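PDB 7E6G: putative GGDEF domain protein from Pseudomonas aeruginosa, which binds magnesium and probably catalyses the condensation of two GTP molecules into the second messenger cyclic di-GMP, as a diguanylate cyclase. Local coordinates for residues Leu116-Glu121 / Leu187-Arg192. Residues are numbered along the deposited sequence; the frame is centred on the assembly and turned at random.
Sequences LERLRE and LLPQTR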
ATOM      1  N   LEU A 116      19.678   9.828 -34.897  1.00 36.34           N
ATOM      2  CA  LEU A 116      18.715  10.490 -35.617  1.00 40.22           C
ATOM      3  C   LEU A 116      17.694  11.095 -34.755  1.00 42.96           C
ATOM      4  O   LEU A 116      17.090  11.960 -35.136  1.00 44.15           O
ATOM      5  CB  LEU A 116      18.091   9.564 -36.533  1.00 37.97           C
ATOM      6  CG  LEU A 116      18.944   9.238 -37.651  1.00 36.80           C
ATOM      7  CD1 LEU A 116      18.362   8.336 -38.605  1.00 30.02           C
ATOM      8  CD2 LEU A 116      19.365  10.411 -38.360  1.00 34.82           C
ATOM      9  N   GLU A 117      17.327  10.458 -33.720  1.00 41.97           N
ATOM     10  CA  GLU A 117      16.411  10.910 -32.807  1.00 45.56           C
ATOM     11  C   GLU A 117      16.908  11.984 -32.057  1.00 47.11           C
ATOM     12  O   GLU A 117      16.223  12.788 -31.791  1.00 47.48           O
ATOM     13  CB  GLU A 117      15.946   9.752 -32.059  1.00 47.51           C
ATOM     14  CG  GLU A 117      15.475   9.888 -30.678  1.00 53.67           C
ATOM     15  CD  GLU A 117      15.295   8.536 -30.108  1.00 69.01           C
ATOM     16  OE1 GLU A 117      14.894   7.608 -30.842  1.00 65.88           O
ATOM     17  OE2 GLU A 117      15.533   8.386 -28.921  1.00 65.86           O
ATOM     18  N   ARG A 118      18.125  11.968 -31.668  1.00 45.75           N
ATOM     19  CA  ARG A 118      18.744  13.018 -31.002  1.00 44.48           C
ATOM     20  C   ARG A 118      19.067  14.128 -31.912  1.00 47.19           C
ATOM     21  O   ARG A 118      19.038  15.192 -31.570  1.00 47.33           O
ATOM     22  CB  ARG A 118      19.825  12.508 -30.159  1.00 45.40           C
ATOM     23  CG  ARG A 118      20.690  13.541 -29.510  1.00 56.66           C
ATOM     24  CD  ARG A 118      20.157  14.264 -28.311  1.00 58.38           C
ATOM     25  NE  ARG A 118      21.194  15.003 -27.641  1.00 56.59           N
ATOM     26  CZ  ARG A 118      21.842  14.532 -26.614  1.00 62.53           C
ATOM     27  NH1 ARG A 118      21.565  13.351 -26.177  1.00 65.58           N
ATOM     28  NH2 ARG A 118      22.761  15.195 -26.016  1.00 51.22           N
ATOM     29  N   LEU A 119      19.364  13.860 -33.119  1.00 44.05           N
ATOM     30  CA  LEU A 119      19.626  14.931 -34.075  1.00 46.14           C
ATOM     31  C   LEU A 119      18.377  15.768 -34.315  1.00 51.68           C
ATOM     32  O   LEU A 119      18.456  17.003 -34.411  1.00 51.59           O
ATOM     33  CB  LEU A 119      20.154  14.357 -35.388  1.00 43.15           C
ATOM     34  CG  LEU A 119      21.681  14.268 -35.528  1.00 46.89           C
ATOM     35  CD1 LEU A 119      22.036  13.155 -36.506  1.00 43.06           C
ATOM     36  CD2 LEU A 119      22.325  15.598 -35.943  1.00 42.49           C
ATOM     37  N   ARG A 120      17.216  15.117 -34.401  1.00 52.47           N
ATOM     38  CA  ARG A 120      15.956  15.853 -34.486  1.00 50.57           C
ATOM     39  C   ARG A 120      15.773  16.772 -33.278  1.00 48.39           C
ATOM     40  O   ARG A 120      15.484  17.971 -33.427  1.00 52.25           O
ATOM     41  CB  ARG A 120      14.792  14.868 -34.617  1.00 46.11           C
ATOM     42  CG  ARG A 120      13.418  15.502 -34.632  1.00 55.28           C
ATOM     43  CD  ARG A 120      12.432  14.676 -35.473  1.00 63.77           C
ATOM     44  NE  ARG A 120      12.058  15.332 -36.735  1.00 65.02           N
ATOM     45  CZ  ARG A 120      11.819  14.693 -37.881  1.00 63.65           C
ATOM     46  NH1 ARG A 120      11.921  13.369 -37.939  1.00 59.04           N
ATOM     47  NH2 ARG A 120      11.483  15.376 -38.975  1.00 59.39           N
ATOM     48  N   GLU A 121      15.960  16.241 -32.064  1.00 50.63           N
ATOM     49  CA  GLU A 121      15.673  17.105 -30.918  1.00 55.51           C
ATOM     50  C   GLU A 121      16.732  18.198 -30.746  1.00 57.12           C
ATOM     51  O   GLU A 121      16.423  19.280 -30.231  1.00 63.80           O
ATOM     52  CB  GLU A 121      15.482  16.295 -29.631  1.00 51.27           C
ATOM     53  CG  GLU A 121      16.632  15.452 -29.178  1.00 56.04           C
ATOM     54  CD  GLU A 121      16.220  14.474 -28.079  1.00 65.57           C
ATOM     55  OE1 GLU A 121      16.992  14.291 -27.101  1.00 68.87           O
ATOM     56  OE2 GLU A 121      15.112  13.895 -28.193  1.00 65.46           O
ATOM     57  N   LEU A 187      28.168  13.693 -32.288  1.00 34.47           N
ATOM     58  CA  LEU A 187      27.320  14.854 -32.083  1.00 38.81           C
ATOM     59  C   LEU A 187      27.789  15.581 -30.829  1.00 41.18           C
ATOM     60  O   LEU A 187      27.754  15.025 -29.719  1.00 38.24           O
ATOM     61  CB  LEU A 187      25.854  14.459 -31.961  1.00 44.00           C
ATOM     62  CG  LEU A 187      24.928  15.617 -31.586  1.00 44.21           C
ATOM     63  CD1 LEU A 187      24.599  16.445 -32.780  1.00 44.18           C
ATOM     64  CD2 LEU A 187      23.655  15.048 -31.009  1.00 49.36           C
ATOM     65  N   LEU A 188      28.254  16.814 -31.003  1.00 41.44           N
ATOM     66  CA  LEU A 188      28.584  17.632 -29.845  1.00 49.38           C
ATOM     67  C   LEU A 188      27.487  18.669 -29.669  1.00 46.70           C
ATOM     68  O   LEU A 188      27.435  19.660 -30.421  1.00 45.40           O
ATOM     69  CB  LEU A 188      29.950  18.308 -29.997  1.00 52.83           C
ATOM     70  CG  LEU A 188      31.086  17.451 -30.540  1.00 46.00           C
ATOM     71  CD1 LEU A 188      32.410  18.192 -30.397  1.00 48.95           C
ATOM     72  CD2 LEU A 188      31.129  16.126 -29.825  1.00 49.44           C
ATOM     73  N   PRO A 189      26.587  18.482 -28.714  1.00 48.73           N
ATOM     74  CA  PRO A 189      25.468  19.408 -28.558  1.00 50.70           C
ATOM     75  C   PRO A 189      25.909  20.674 -27.850  1.00 55.07           C
ATOM     76  O   PRO A 189      26.844  20.674 -27.044  1.00 50.34           O
ATOM     77  CB  PRO A 189      24.473  18.613 -27.708  1.00 45.00           C
ATOM     78  CG  PRO A 189      25.339  17.727 -26.880  1.00 48.29           C
ATOM     79  CD  PRO A 189      26.592  17.434 -27.677  1.00 50.16           C
ATOM     80  N   GLN A 190      25.211  21.762 -28.172  1.00 58.40           N
ATOM     81  CA  GLN A 190      25.491  23.070 -27.590  1.00 59.76           C
ATOM     82  C   GLN A 190      26.981  23.371 -27.628  1.00 52.59           C
ATOM     83  O   GLN A 190      27.604  23.703 -26.619  1.00 56.59           O
ATOM     84  CB  GLN A 190      24.941  23.157 -26.165  1.00 62.99           C
ATOM     85  CG  GLN A 190      23.489  22.726 -26.057  1.00 69.13           C
ATOM     86  CD  GLN A 190      23.008  22.669 -24.634  1.00 74.69           C
ATOM     87  OE1 GLN A 190      22.598  21.612 -24.148  1.00 86.61           O
ATOM     88  NE2 GLN A 190      23.036  23.808 -23.954  1.00 68.54           N
ATOM     89  N   THR A 191      27.555  23.223 -28.814  1.00 49.39           N
ATOM     90  CA  THR A 191      28.980  23.413 -29.021  1.00 54.44           C
ATOM     91  C   THR A 191      29.174  24.134 -30.342  1.00 45.66           C
ATOM     92  O   THR A 191      28.442  23.888 -31.306  1.00 41.02           O
ATOM     93  CB  THR A 191      29.736  22.063 -29.004  1.00 56.63           C
ATOM     94  OG1 THR A 191      29.482  21.370 -27.770  1.00 56.41           O
ATOM     95  CG2 THR A 191      31.232  22.267 -29.169  1.00 51.47           C
ATOM     96  N   ARG A 192      30.117  25.063 -30.358  1.00 55.73           N
ATOM     97  CA  ARG A 192      30.535  25.710 -31.590  1.00 61.43           C
ATOM     98  C   ARG A 192      31.904  25.195 -32.045  1.00 59.15           C
ATOM     99  O   ARG A 192      32.722  24.722 -31.245  1.00 54.51           O
ATOM    100  CB  ARG A 192      30.560  27.241 -31.418  1.00 60.64           C
ATOM    101  CG  ARG A 192      29.206  27.917 -31.719  1.00 58.65           C
ATOM    102  CD  ARG A 192      28.723  28.814 -30.575  1.00 67.94           C
ATOM    103  NE  ARG A 192      28.614  28.108 -29.294  1.00 77.41           N
ATOM    104  CZ  ARG A 192      27.617  27.295 -28.935  1.00 75.47           C
ATOM    105  NH1 ARG A 192      26.606  27.045 -29.764  1.00 72.10           N
ATOM    106  NH2 ARG A 192      27.642  26.718 -27.735  1.00 71.74           N
TER
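Leu187, near the end of strand 183-188, meets Arg118 and Leu119 of helix 112-128 with a different methyl for each. CD2 of Leu187 lies 3.6 Å from CG of Arg118, against its aliphatic part, the two side chains running at a slant to one another. CD1 of Leu187 faces CD2 of Leu119 at 4.0 Å, and these two leucines pass alongside each other in opposite directions. The isobutyl group of Leu187 extends from the strand to the helix because its CG is turned away from the backbone N (chi1 173°). Arg118 is likewise extended at its first torsion but bends at the second (chi2 77°), which carries the guanidinium past Leu187 to Pro189. There the two side chains cross almost perpendicularly, and CG of Pro189 lies 3.7 Å from NH2 of Arg118, at the edge of the guanidinium and near its plane. The contact belongs to the GGDEF domain, where the helix packs on one side of the central mixed sheet: Leu119 and Leu187 both also touch Leu135 of the adjacent strand 134-140, and Leu119 reaches Val240 on helix 236-252. No hydrogen bond joins the two segments; NE of Arg118 has a long, weak ion pair with Glu122, one turn on. Past the strand, OG1 of Thr191 donates to the carbonyl O of Pro189 at 2.8 Å, approaching from above the carbonyl plane, and bonds also to Arg171.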